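Local coordinates for protein SCO1 homolog 1, mitochondrial (Arabidopsis thaliana, PDB 6N5U) that binds copper(I) and probably acts as a mitochondrial metallochaperone that delivers copper to the CuA site of cytochrome c oxidase, at residues 26-31 against 69-74; 46-51 against 148-153; 137-140 against 144-147. All coordinates share one frame; numbering follows the deposited sequence.

Interaction 1: residues 26-31 against 69-74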
ATOM      1  N   LYS A  26       5.616 -13.822   0.744  1.00 62.28           N
ATOM      2  CA  LYS A  26       6.597 -14.394   1.658  1.00 66.29           C
ATOM      3  C   LYS A  26       7.732 -13.428   1.996  1.00 71.42           C
ATOM      4  O   LYS A  26       8.333 -13.553   3.064  1.00 73.38           O
ATOM      5  CB  LYS A  26       7.118 -15.737   1.123  1.00 72.31           C
ATOM      6  CG  LYS A  26       6.016 -16.783   1.008  1.00 90.38           C
ATOM      7  CD  LYS A  26       6.535 -18.141   0.597  1.00108.14           C
ATOM      8  CE  LYS A  26       5.488 -19.208   0.836  1.00123.45           C
ATOM      9  NZ  LYS A  26       5.981 -20.566   0.491  1.00137.18           N
ATOM     10  N   ASN A  27       7.996 -12.443   1.113  1.00 66.90           N
ATOM     11  CA  ASN A  27       9.031 -11.420   1.303  1.00 67.43           C
ATOM     12  C   ASN A  27       8.590 -10.336   2.286  1.00 69.84           C
ATOM     13  O   ASN A  27       9.423  -9.556   2.770  1.00 69.80           O
ATOM     14  CB  ASN A  27       9.384 -10.790  -0.033  1.00 69.16           C
ATOM     15  CG  ASN A  27      10.312 -11.611  -0.879  1.00 98.57           C
ATOM     16  OD1 ASN A  27      11.400 -11.156  -1.206  1.00 97.18           O
ATOM     17  ND2 ASN A  27       9.917 -12.820  -1.279  1.00 91.20           N
ATOM     18  N   LEU A  28       7.276 -10.283   2.565  1.00 64.55           N
ATOM     19  CA  LEU A  28       6.636  -9.314   3.453  1.00 62.23           C
ATOM     20  C   LEU A  28       6.418  -9.899   4.844  1.00 68.02           C
ATOM     21  O   LEU A  28       6.148  -9.149   5.782  1.00 67.19           O
ATOM     22  CB  LEU A  28       5.301  -8.863   2.836  1.00 58.99           C
ATOM     23  CG  LEU A  28       5.305  -7.709   1.803  1.00 60.74           C
ATOM     24  CD1 LEU A  28       6.180  -8.013   0.585  1.00 60.38           C
ATOM     25  CD2 LEU A  28       3.882  -7.438   1.301  1.00 62.08           C
ATOM     26  N   MET A  29       6.538 -11.234   4.977  1.00 68.08           N
ATOM     27  CA  MET A  29       6.366 -11.962   6.245  1.00 70.80           C
ATOM     28  C   MET A  29       7.488 -11.659   7.240  1.00 77.12           C
ATOM     29  O   MET A  29       8.607 -11.293   6.841  1.00 77.65           O
ATOM     30  CB  MET A  29       6.235 -13.475   5.998  1.00 75.45           C
ATOM     31  CG  MET A  29       4.858 -13.886   5.563  1.00 77.01           C
ATOM     32  SD  MET A  29       4.791 -15.566   4.914  1.00 84.24           S
ATOM     33  CE  MET A  29       4.403 -16.526   6.433  1.00 84.94           C
ATOM     34  N   GLY A  30       7.157 -11.780   8.526  1.00 74.55           N
ATOM     35  CA  GLY A  30       8.071 -11.506   9.628  1.00 76.83           C
ATOM     36  C   GLY A  30       7.819 -10.182  10.329  1.00 76.91           C
ATOM     37  O   GLY A  30       8.394  -9.939  11.392  1.00 79.05           O
ATOM     38  N   LYS A  31       6.974  -9.307   9.734  1.00 68.03           N
ATOM     39  CA  LYS A  31       6.618  -7.997  10.292  1.00 66.35           C
ATOM     40  C   LYS A  31       5.167  -7.627   9.982  1.00 67.22           C
ATOM     41  O   LYS A  31       4.648  -8.049   8.939  1.00 64.36           O
ATOM     42  CB  LYS A  31       7.533  -6.892   9.717  1.00 67.70           C
ATOM     43  CG  LYS A  31       8.959  -6.878  10.267  1.00 81.28           C
ATOM     44  CD  LYS A  31       9.488  -5.466  10.409  1.00 87.97           C
ATOM     45  CE  LYS A  31      10.944  -5.445  10.802  1.00106.47           C
ATOM     46  NZ  LYS A  31      11.429  -4.062  11.031  1.00117.21           N
ATOM     47  N   VAL A  69       5.319  -2.095   8.567  1.00 58.82           N
ATOM     48  CA  VAL A  69       5.864  -1.795   7.248  1.00 55.76           C
ATOM     49  C   VAL A  69       4.793  -1.279   6.309  1.00 55.91           C
ATOM     50  O   VAL A  69       3.879  -2.028   5.976  1.00 54.48           O
ATOM     51  CB  VAL A  69       6.684  -2.955   6.613  1.00 59.81           C
ATOM     52  CG1 VAL A  69       7.376  -2.503   5.328  1.00 57.40           C
ATOM     53  CG2 VAL A  69       7.699  -3.534   7.598  1.00 62.97           C
ATOM     54  N   PRO A  70       4.913  -0.016   5.830  1.00 51.06           N
ATOM     55  CA  PRO A  70       3.939   0.472   4.848  1.00 47.26           C
ATOM     56  C   PRO A  70       4.318  -0.079   3.474  1.00 47.14           C
ATOM     57  O   PRO A  70       5.518  -0.185   3.152  1.00 48.24           O
ATOM     58  CB  PRO A  70       4.079   1.998   4.941  1.00 48.74           C
ATOM     59  CG  PRO A  70       5.491   2.241   5.410  1.00 54.39           C
ATOM     60  CD  PRO A  70       5.963   1.000   6.116  1.00 52.50           C
ATOM     61  N   VAL A  71       3.297  -0.495   2.696  1.00 38.52           N
ATOM     62  CA  VAL A  71       3.482  -1.032   1.356  1.00 36.77           C
ATOM     63  C   VAL A  71       2.580  -0.325   0.320  1.00 38.78           C
ATOM     64  O   VAL A  71       1.350  -0.418   0.393  1.00 38.36           O
ATOM     65  CB  VAL A  71       3.332  -2.579   1.320  1.00 41.29           C
ATOM     66  CG1 VAL A  71       3.367  -3.123  -0.121  1.00 39.68           C
ATOM     67  CG2 VAL A  71       4.387  -3.263   2.189  1.00 43.21           C
ATOM     68  N   PHE A  72       3.198   0.332  -0.668  1.00 33.86           N
ATOM     69  CA  PHE A  72       2.480   0.947  -1.781  1.00 33.14           C
ATOM     70  C   PHE A  72       2.426  -0.052  -2.964  1.00 36.09           C
ATOM     71  O   PHE A  72       3.484  -0.461  -3.439  1.00 35.50           O
ATOM     72  CB  PHE A  72       3.202   2.225  -2.215  1.00 35.36           C
ATOM     73  CG  PHE A  72       2.765   2.831  -3.523  1.00 36.39           C
ATOM     74  CD1 PHE A  72       1.663   3.673  -3.583  1.00 40.67           C
ATOM     75  CD2 PHE A  72       3.500   2.623  -4.684  1.00 37.92           C
ATOM     76  CE1 PHE A  72       1.282   4.263  -4.796  1.00 41.49           C
ATOM     77  CE2 PHE A  72       3.109   3.206  -5.897  1.00 40.22           C
ATOM     78  CZ  PHE A  72       2.001   4.013  -5.947  1.00 38.25           C
ATOM     79  N   ILE A  73       1.212  -0.455  -3.421  1.00 31.51           N
ATOM     80  CA  ILE A  73       1.059  -1.345  -4.589  1.00 29.58           C
ATOM     81  C   ILE A  73       0.421  -0.526  -5.700  1.00 33.63           C
ATOM     82  O   ILE A  73      -0.621   0.086  -5.488  1.00 35.37           O
ATOM     83  CB  ILE A  73       0.274  -2.618  -4.259  1.00 31.90           C
ATOM     84  CG1 ILE A  73       0.907  -3.366  -3.066  1.00 31.60           C
ATOM     85  CG2 ILE A  73       0.134  -3.516  -5.524  1.00 33.21           C
ATOM     86  CD1 ILE A  73       0.142  -4.668  -2.605  1.00 28.30           C
ATOM     87  N   SER A  74       1.072  -0.451  -6.844  1.00 30.59           N
ATOM     88  CA  SER A  74       0.615   0.353  -7.974  1.00 30.51           C
ATOM     89  C   SER A  74      -0.503  -0.256  -8.781  1.00 38.75           C
ATOM     90  O   SER A  74      -0.413  -1.423  -9.180  1.00 41.28           O
ATOM     91  CB  SER A  74       1.778   0.677  -8.902  1.00 33.00           C
ATOM     92  OG  SER A  74       1.299   1.436  -9.999  1.00 38.51           O
TER
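Lys31 and Val69 mark the nearest backbone approach, 6.9 Å between their CA atoms, as the 26-31 loop runs past strand 69-74 without pairing with it. At this end both CB atoms point toward the opposite segment, and the side chains cross at about a right angle. The aliphatic part of Lys31 does the touching: its CD lies 3.9 Å from Val69 CG2, and its CB is at nearly the same distance from that methyl. A bend at chi2 (-144°) in the otherwise extended lysine brings CD back over the methyl, while NZ runs on beyond it. The second contact is more buried. Leu28 starts off to one side, but its branch end turns inward until CD2 meets Val71 CG2 at 4.3 Å, methyl against methyl. Both valines carry CG1 anti to the backbone N, which leaves CG2 as the branch that receives the loop. Leu28 and Val71 also both touch Leu35 of strand 32-38, to whose Ile34 the backbones of Val69 and Val71 are hydrogen-bonded. The loop packs on the valine side of strand 68-74, while Pro70 and Phe72 of the same strand meet helix 45-64 of the beta-alpha-beta unit of the thioredoxin fold.

Interaction 2: residues 46-51 against 148-153. With CU1 (copper (I) ion), chain D.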
ATOM      1  N   CYS A  46      -3.901   9.758  -3.193  1.00 54.72           N
ATOM      2  CA  CYS A  46      -2.726   8.941  -2.842  1.00 52.59           C
ATOM      3  C   CYS A  46      -1.696   9.726  -2.027  1.00 54.44           C
ATOM      4  O   CYS A  46      -1.386   9.242  -0.936  1.00 53.63           O
ATOM      5  CB  CYS A  46      -2.093   8.260  -4.056  1.00 52.08           C
ATOM      6  SG  CYS A  46      -3.155   7.032  -4.876  1.00 55.55           S
ATOM      7  N   PRO A  47      -1.198  10.940  -2.449  1.00 49.79           N
ATOM      8  CA  PRO A  47      -0.255  11.678  -1.588  1.00 48.78           C
ATOM      9  C   PRO A  47      -0.784  11.875  -0.154  1.00 52.60           C
ATOM     10  O   PRO A  47      -0.031  11.628   0.791  1.00 53.35           O
ATOM     11  CB  PRO A  47      -0.064  13.004  -2.333  1.00 50.83           C
ATOM     12  CG  PRO A  47      -0.288  12.673  -3.736  1.00 55.11           C
ATOM     13  CD  PRO A  47      -1.423  11.684  -3.713  1.00 51.02           C
ATOM     14  N   ASP A  48      -2.093  12.219   0.012  1.00 46.42           N
ATOM     15  CA  ASP A  48      -2.700  12.419   1.333  1.00 45.92           C
ATOM     16  C   ASP A  48      -2.719  11.157   2.185  1.00 48.15           C
ATOM     17  O   ASP A  48      -2.340  11.200   3.354  1.00 49.72           O
ATOM     18  CB  ASP A  48      -4.117  13.015   1.235  1.00 48.62           C
ATOM     19  CG  ASP A  48      -4.201  14.411   0.655  1.00 59.11           C
ATOM     20  OD1 ASP A  48      -3.159  15.109   0.612  1.00 58.89           O
ATOM     21  OD2 ASP A  48      -5.309  14.809   0.235  1.00 69.57           O
ATOM     22  N   GLU A  49      -3.205  10.053   1.606  1.00 42.53           N
ATOM     23  CA  GLU A  49      -3.321   8.740   2.234  1.00 41.40           C
ATOM     24  C   GLU A  49      -1.982   8.191   2.682  1.00 45.14           C
ATOM     25  O   GLU A  49      -1.887   7.641   3.783  1.00 45.71           O
ATOM     26  CB  GLU A  49      -4.009   7.772   1.277  1.00 41.27           C
ATOM     27  CG  GLU A  49      -5.459   8.149   1.025  1.00 54.90           C
ATOM     28  CD  GLU A  49      -6.337   8.140   2.259  1.00 73.61           C
ATOM     29  OE1 GLU A  49      -6.682   7.027   2.715  1.00 66.98           O
ATOM     30  OE2 GLU A  49      -6.659   9.235   2.780  1.00 69.78           O
ATOM     31  N   LEU A  50      -0.936   8.383   1.846  1.00 39.11           N
ATOM     32  CA  LEU A  50       0.414   7.957   2.168  1.00 37.22           C
ATOM     33  C   LEU A  50       1.026   8.830   3.227  1.00 41.27           C
ATOM     34  O   LEU A  50       1.702   8.304   4.111  1.00 42.36           O
ATOM     35  CB  LEU A  50       1.311   7.875   0.934  1.00 35.39           C
ATOM     36  CG  LEU A  50       1.060   6.697  -0.012  1.00 35.73           C
ATOM     37  CD1 LEU A  50       1.783   6.926  -1.315  1.00 33.61           C
ATOM     38  CD2 LEU A  50       1.448   5.336   0.640  1.00 33.87           C
ATOM     39  N   ILE A  51       0.780  10.153   3.178  1.00 37.25           N
ATOM     40  CA  ILE A  51       1.303  11.058   4.218  1.00 38.23           C
ATOM     41  C   ILE A  51       0.718  10.582   5.571  1.00 46.84           C
ATOM     42  O   ILE A  51       1.488  10.389   6.523  1.00 48.72           O
ATOM     43  CB  ILE A  51       1.056  12.581   3.932  1.00 40.73           C
ATOM     44  CG1 ILE A  51       1.932  13.101   2.783  1.00 38.83           C
ATOM     45  CG2 ILE A  51       1.298  13.420   5.194  1.00 42.84           C
ATOM     46  CD1 ILE A  51       1.383  14.364   2.075  1.00 39.34           C
ATOM     47  N   TYR A 148      -8.982  -0.321   6.594  1.00 60.55           N
ATOM     48  CA  TYR A 148      -9.051   1.103   6.952  1.00 60.90           C
ATOM     49  C   TYR A 148      -9.345   1.970   5.706  1.00 66.62           C
ATOM     50  O   TYR A 148      -8.522   2.050   4.776  1.00 64.64           O
ATOM     51  CB  TYR A 148      -7.758   1.562   7.656  1.00 60.83           C
ATOM     52  CG  TYR A 148      -7.492   0.853   8.965  1.00 61.91           C
ATOM     53  CD1 TYR A 148      -8.046   1.315  10.157  1.00 65.48           C
ATOM     54  CD2 TYR A 148      -6.661  -0.261   9.020  1.00 61.50           C
ATOM     55  CE1 TYR A 148      -7.823   0.652  11.359  1.00 66.33           C
ATOM     56  CE2 TYR A 148      -6.422  -0.925  10.219  1.00 63.90           C
ATOM     57  CZ  TYR A 148      -7.007  -0.467  11.385  1.00 69.54           C
ATOM     58  OH  TYR A 148      -6.784  -1.132  12.563  1.00 69.21           O
ATOM     59  N   GLY A 149     -10.512   2.613   5.717  1.00 65.65           N
ATOM     60  CA  GLY A 149     -10.966   3.481   4.635  1.00 65.81           C
ATOM     61  C   GLY A 149     -10.417   4.903   4.642  1.00 71.64           C
ATOM     62  O   GLY A 149      -9.549   5.252   5.453  1.00 70.38           O
ATOM     63  N   LYS A 150     -10.931   5.736   3.708  1.00 69.60           N
ATOM     64  CA  LYS A 150     -10.571   7.147   3.498  1.00 68.90           C
ATOM     65  C   LYS A 150     -10.883   8.031   4.713  1.00 71.22           C
ATOM     66  O   LYS A 150     -10.150   8.982   4.979  1.00 71.48           O
ATOM     67  CB  LYS A 150     -11.295   7.689   2.230  1.00 72.42           C
ATOM     68  CG  LYS A 150     -11.107   9.189   1.911  1.00 99.05           C
ATOM     69  CD  LYS A 150      -9.680   9.570   1.427  1.00112.75           C
ATOM     70  CE  LYS A 150      -9.349  11.055   1.559  1.00123.56           C
ATOM     71  NZ  LYS A 150      -7.921  11.377   1.225  1.00126.04           N
ATOM     72  N   ASN A 151     -11.958   7.717   5.438  1.00 67.66           N
ATOM     73  CA  ASN A 151     -12.458   8.491   6.577  1.00 70.01           C
ATOM     74  C   ASN A 151     -11.529   8.566   7.832  1.00 72.40           C
ATOM     75  O   ASN A 151     -11.677   9.499   8.641  1.00 73.28           O
ATOM     76  CB  ASN A 151     -13.847   8.001   6.966  1.00 71.83           C
ATOM     77  CG  ASN A 151     -14.903   8.351   5.944  1.00104.82           C
ATOM     78  OD1 ASN A 151     -14.638   8.949   4.885  1.00 94.57           O
ATOM     79  ND2 ASN A 151     -16.137   7.988   6.248  1.00107.37           N
ATOM     80  N   HIS A 152     -10.577   7.621   7.968  1.00 65.29           N
ATOM     81  CA  HIS A 152      -9.613   7.589   9.060  1.00 64.92           C
ATOM     82  C   HIS A 152      -8.637   8.763   8.985  1.00 68.07           C
ATOM     83  O   HIS A 152      -8.275   9.187   7.894  1.00 66.49           O
ATOM     84  CB  HIS A 152      -8.826   6.271   9.056  1.00 63.74           C
ATOM     85  CG  HIS A 152      -9.582   5.122   9.644  1.00 68.51           C
ATOM     86  ND1 HIS A 152      -9.765   4.999  11.013  1.00 73.32           N
ATOM     87  CD2 HIS A 152     -10.197   4.091   9.028  1.00 69.57           C
ATOM     88  CE1 HIS A 152     -10.478   3.901  11.183  1.00 73.37           C
ATOM     89  NE2 HIS A 152     -10.766   3.321  10.018  1.00 71.44           N
ATOM     90  N   ASP A 153      -8.283   9.328  10.156  1.00 65.39           N
ATOM     91  CA  ASP A 153      -7.296  10.367  10.391  1.00 65.84           C
ATOM     92  C   ASP A 153      -6.059   9.625  10.922  1.00 69.28           C
ATOM     93  O   ASP A 153      -6.174   8.446  11.264  1.00 68.10           O
ATOM     94  CB  ASP A 153      -7.809  11.279  11.528  1.00 72.07           C
ATOM     95  CG  ASP A 153      -8.622  12.488  11.176  1.00 81.80           C
ATOM     96  OD1 ASP A 153      -8.823  12.746   9.950  1.00 82.96           O
ATOM     97  OD2 ASP A 153      -9.059  13.188  12.117  1.00 76.07           O
TER
HETATM   98 CU   CU1 D 201      -5.092   7.755  -6.037  0.50 56.44          CU
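Glu49 and Asp48 of helix 46-51 approach Lys150, which lies in the type I turn from Gly149 to His152. The helix segment opens at Cys46, whose CB points away from that turn; its SG binds the copper ion at 2.4 Å, and Cys42 and His131 complete the site. Asp48 comes next and stays at the margin: its CB is 4.1 Å from Lys150 NZ, and OD2, 4.4 Å from Lys150 NZ, is too far for a salt bridge, though the opposite charges remain close. Glu49 carries the contact. Bent at chi2 (-61°), it swings its carboxylate across to the turn, where Lys150 NZ forms a salt bridge and hydrogen bond with OE2 at 2.9 Å. The ammonium comes from above the carboxylate plane, 42° out of it. The lysine reaches there with CG anti to its backbone N and a bend at chi2 (70°), which lays its aliphatic stem by the acid, CD at 3.7 Å from Glu49 CD. The other oxygen, OE1, forms a salt bridge with Lys52. Held by two lysines, the largely buried carboxylate is likely to remain ionised, and this charge pairing ties the copper-bearing helix to the turn before helix 154-167.

Interaction 3: residues 137-140 against 144-147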
ATOM      1  N   LEU A 137      -4.382  -4.052   6.938  1.00 44.44           N
ATOM      2  CA  LEU A 137      -3.399  -4.383   7.949  1.00 45.02           C
ATOM      3  C   LEU A 137      -3.249  -5.900   7.943  1.00 51.33           C
ATOM      4  O   LEU A 137      -4.160  -6.623   8.356  1.00 51.89           O
ATOM      5  CB  LEU A 137      -3.788  -3.798   9.331  1.00 46.15           C
ATOM      6  CG  LEU A 137      -3.120  -4.383  10.588  1.00 51.73           C
ATOM      7  CD1 LEU A 137      -1.735  -3.790  10.818  1.00 51.98           C
ATOM      8  CD2 LEU A 137      -3.996  -4.197  11.785  1.00 52.91           C
ATOM      9  N   MET A 138      -2.130  -6.366   7.375  1.00 48.28           N
ATOM     10  CA  MET A 138      -1.715  -7.767   7.302  1.00 49.79           C
ATOM     11  C   MET A 138      -0.838  -7.998   8.528  1.00 57.20           C
ATOM     12  O   MET A 138      -0.161  -7.067   8.976  1.00 57.00           O
ATOM     13  CB  MET A 138      -0.865  -8.029   6.039  1.00 50.97           C
ATOM     14  CG  MET A 138      -1.570  -7.748   4.731  1.00 52.31           C
ATOM     15  SD  MET A 138      -3.042  -8.769   4.471  1.00 57.84           S
ATOM     16  CE  MET A 138      -4.196  -7.545   4.428  1.00 52.71           C
ATOM     17  N   SER A 139      -0.844  -9.226   9.062  1.00 55.96           N
ATOM     18  CA  SER A 139      -0.055  -9.598  10.236  1.00 59.15           C
ATOM     19  C   SER A 139       1.373 -10.140   9.875  1.00 65.01           C
ATOM     20  O   SER A 139       1.695 -10.203   8.678  1.00 63.13           O
ATOM     21  CB  SER A 139      -0.844 -10.574  11.105  1.00 65.22           C
ATOM     22  OG  SER A 139      -1.371 -11.661  10.365  1.00 76.57           O
ATOM     23  N   PRO A 140       2.247 -10.526  10.858  1.00 64.05           N
ATOM     24  CA  PRO A 140       3.586 -11.036  10.498  1.00 65.10           C
ATOM     25  C   PRO A 140       3.607 -12.373   9.745  1.00 69.65           C
ATOM     26  O   PRO A 140       4.673 -12.789   9.282  1.00 70.33           O
ATOM     27  CB  PRO A 140       4.310 -11.121  11.848  1.00 70.67           C
ATOM     28  CG  PRO A 140       3.506 -10.264  12.776  1.00 74.70           C
ATOM     29  CD  PRO A 140       2.103 -10.476  12.328  1.00 68.18           C
ATOM     30  N   PHE A 144      -4.727 -11.325   6.682  1.00 61.28           N
ATOM     31  CA  PHE A 144      -5.541 -10.117   6.824  1.00 59.13           C
ATOM     32  C   PHE A 144      -6.120  -9.977   8.230  1.00 64.79           C
ATOM     33  O   PHE A 144      -6.672 -10.940   8.770  1.00 66.95           O
ATOM     34  CB  PHE A 144      -6.677 -10.109   5.784  1.00 59.15           C
ATOM     35  CG  PHE A 144      -7.618  -8.942   5.939  1.00 59.14           C
ATOM     36  CD1 PHE A 144      -7.214  -7.653   5.606  1.00 60.22           C
ATOM     37  CD2 PHE A 144      -8.896  -9.125   6.452  1.00 61.48           C
ATOM     38  CE1 PHE A 144      -8.073  -6.568   5.767  1.00 61.03           C
ATOM     39  CE2 PHE A 144      -9.767  -8.042   6.596  1.00 64.39           C
ATOM     40  CZ  PHE A 144      -9.352  -6.771   6.244  1.00 61.80           C
ATOM     41  N   VAL A 145      -6.004  -8.775   8.808  1.00 60.66           N
ATOM     42  CA  VAL A 145      -6.492  -8.478  10.163  1.00 62.25           C
ATOM     43  C   VAL A 145      -7.603  -7.404  10.121  1.00 67.13           C
ATOM     44  O   VAL A 145      -8.734  -7.686  10.526  1.00 69.59           O
ATOM     45  CB  VAL A 145      -5.323  -8.142  11.141  1.00 66.75           C
ATOM     46  CG1 VAL A 145      -5.819  -7.801  12.543  1.00 68.44           C
ATOM     47  CG2 VAL A 145      -4.307  -9.273  11.201  1.00 68.12           C
ATOM     48  N   LYS A 146      -7.291  -6.190   9.617  1.00 61.35           N
ATOM     49  CA  LYS A 146      -8.274  -5.107   9.550  1.00 60.16           C
ATOM     50  C   LYS A 146      -8.129  -4.209   8.316  1.00 63.10           C
ATOM     51  O   LYS A 146      -7.027  -3.986   7.818  1.00 60.42           O
ATOM     52  CB  LYS A 146      -8.246  -4.269  10.838  1.00 62.27           C
ATOM     53  CG  LYS A 146      -9.557  -3.543  11.153  1.00 62.19           C
ATOM     54  CD  LYS A 146     -10.314  -4.217  12.263  1.00 66.10           C
ATOM     55  CE  LYS A 146     -11.655  -3.581  12.452  1.00 70.37           C
ATOM     56  NZ  LYS A 146     -12.471  -4.356  13.401  1.00 76.40           N
ATOM     57  N   PHE A 147      -9.268  -3.696   7.846  1.00 60.99           N
ATOM     58  CA  PHE A 147      -9.390  -2.760   6.745  1.00 59.54           C
ATOM     59  C   PHE A 147      -9.540  -1.326   7.313  1.00 64.65           C
ATOM     60  O   PHE A 147     -10.158  -1.136   8.370  1.00 65.95           O
ATOM     61  CB  PHE A 147     -10.588  -3.142   5.847  1.00 61.82           C
ATOM     62  CG  PHE A 147     -11.011  -2.024   4.922  1.00 64.09           C
ATOM     63  CD1 PHE A 147     -10.260  -1.715   3.788  1.00 66.29           C
ATOM     64  CD2 PHE A 147     -12.096  -1.208   5.238  1.00 68.88           C
ATOM     65  CE1 PHE A 147     -10.599  -0.620   2.982  1.00 66.64           C
ATOM     66  CE2 PHE A 147     -12.436  -0.114   4.422  1.00 71.74           C
ATOM     67  CZ  PHE A 147     -11.694   0.164   3.292  1.00 67.54           C
TER
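Leu137 pairs with Val145 and Lys146 through three backbone hydrogen bonds. Leu137 N gives a nearly straight one to Lys146 O, 2.8 Å long. Leu137 O accepts two: one from Val145 N at 2.9 Å, and a weak one from Lys146 N at 3.4 Å. Two successive residues opposite one are a classic beta bulge, set in the antiparallel hairpin of strands 135-138 and 144-148 that ends at the edge of the central sheet. The bulge shifts the register by one, and Met138 faces Phe144 as a non-hydrogen-bonded pair. Among the apolar contacts, Met138 bends at chi2 (-61°) and chi3 (117°), bringing its terminal methyl across to strand 144-148; CE meets the edge of the Phe144 ring at CD1, near the ring plane, while SD rests 3.7 Å from Phe144 CA. With an alanine here, that ring edge would probably lose its methyl partner and the phenyl group would be less restrained from turning. Leu137 CD2 also meets Val145 CG1 at 4.1 Å, their side chains crossing at a slant. The other valine methyl, CG2, packs 3.7 Å from Ser139 CB. For polar side chains, Ser139 OG hydrogen-bonds to Asn143 O within the hairpin's connecting loop.

Overall arrangement
Interactions 1 and 3 share the central mixed sheet, where strands 68-74, 32-38, 135-138 and 144-148 lie side by side; their centres are about 11 Å apart, and a probable hydrogen bond from Gly30 N to Pro140 O joins their loops. The centre of interaction 2 lies about 18 Å from that of interaction 1 and about 16 Å from that of interaction 3, at the copper end. Along the chain the segments of interactions 1 and 2 alternate, whereas both segments of the hairpin fall between 46-51 and 148-153. Side chains bridge the remaining gaps: Phe72 packs on Leu50, and Tyr148 on Leu137. The copper-binding helix is thereby connected to the sheet's interior and, through the turn after the hairpin, to its edge.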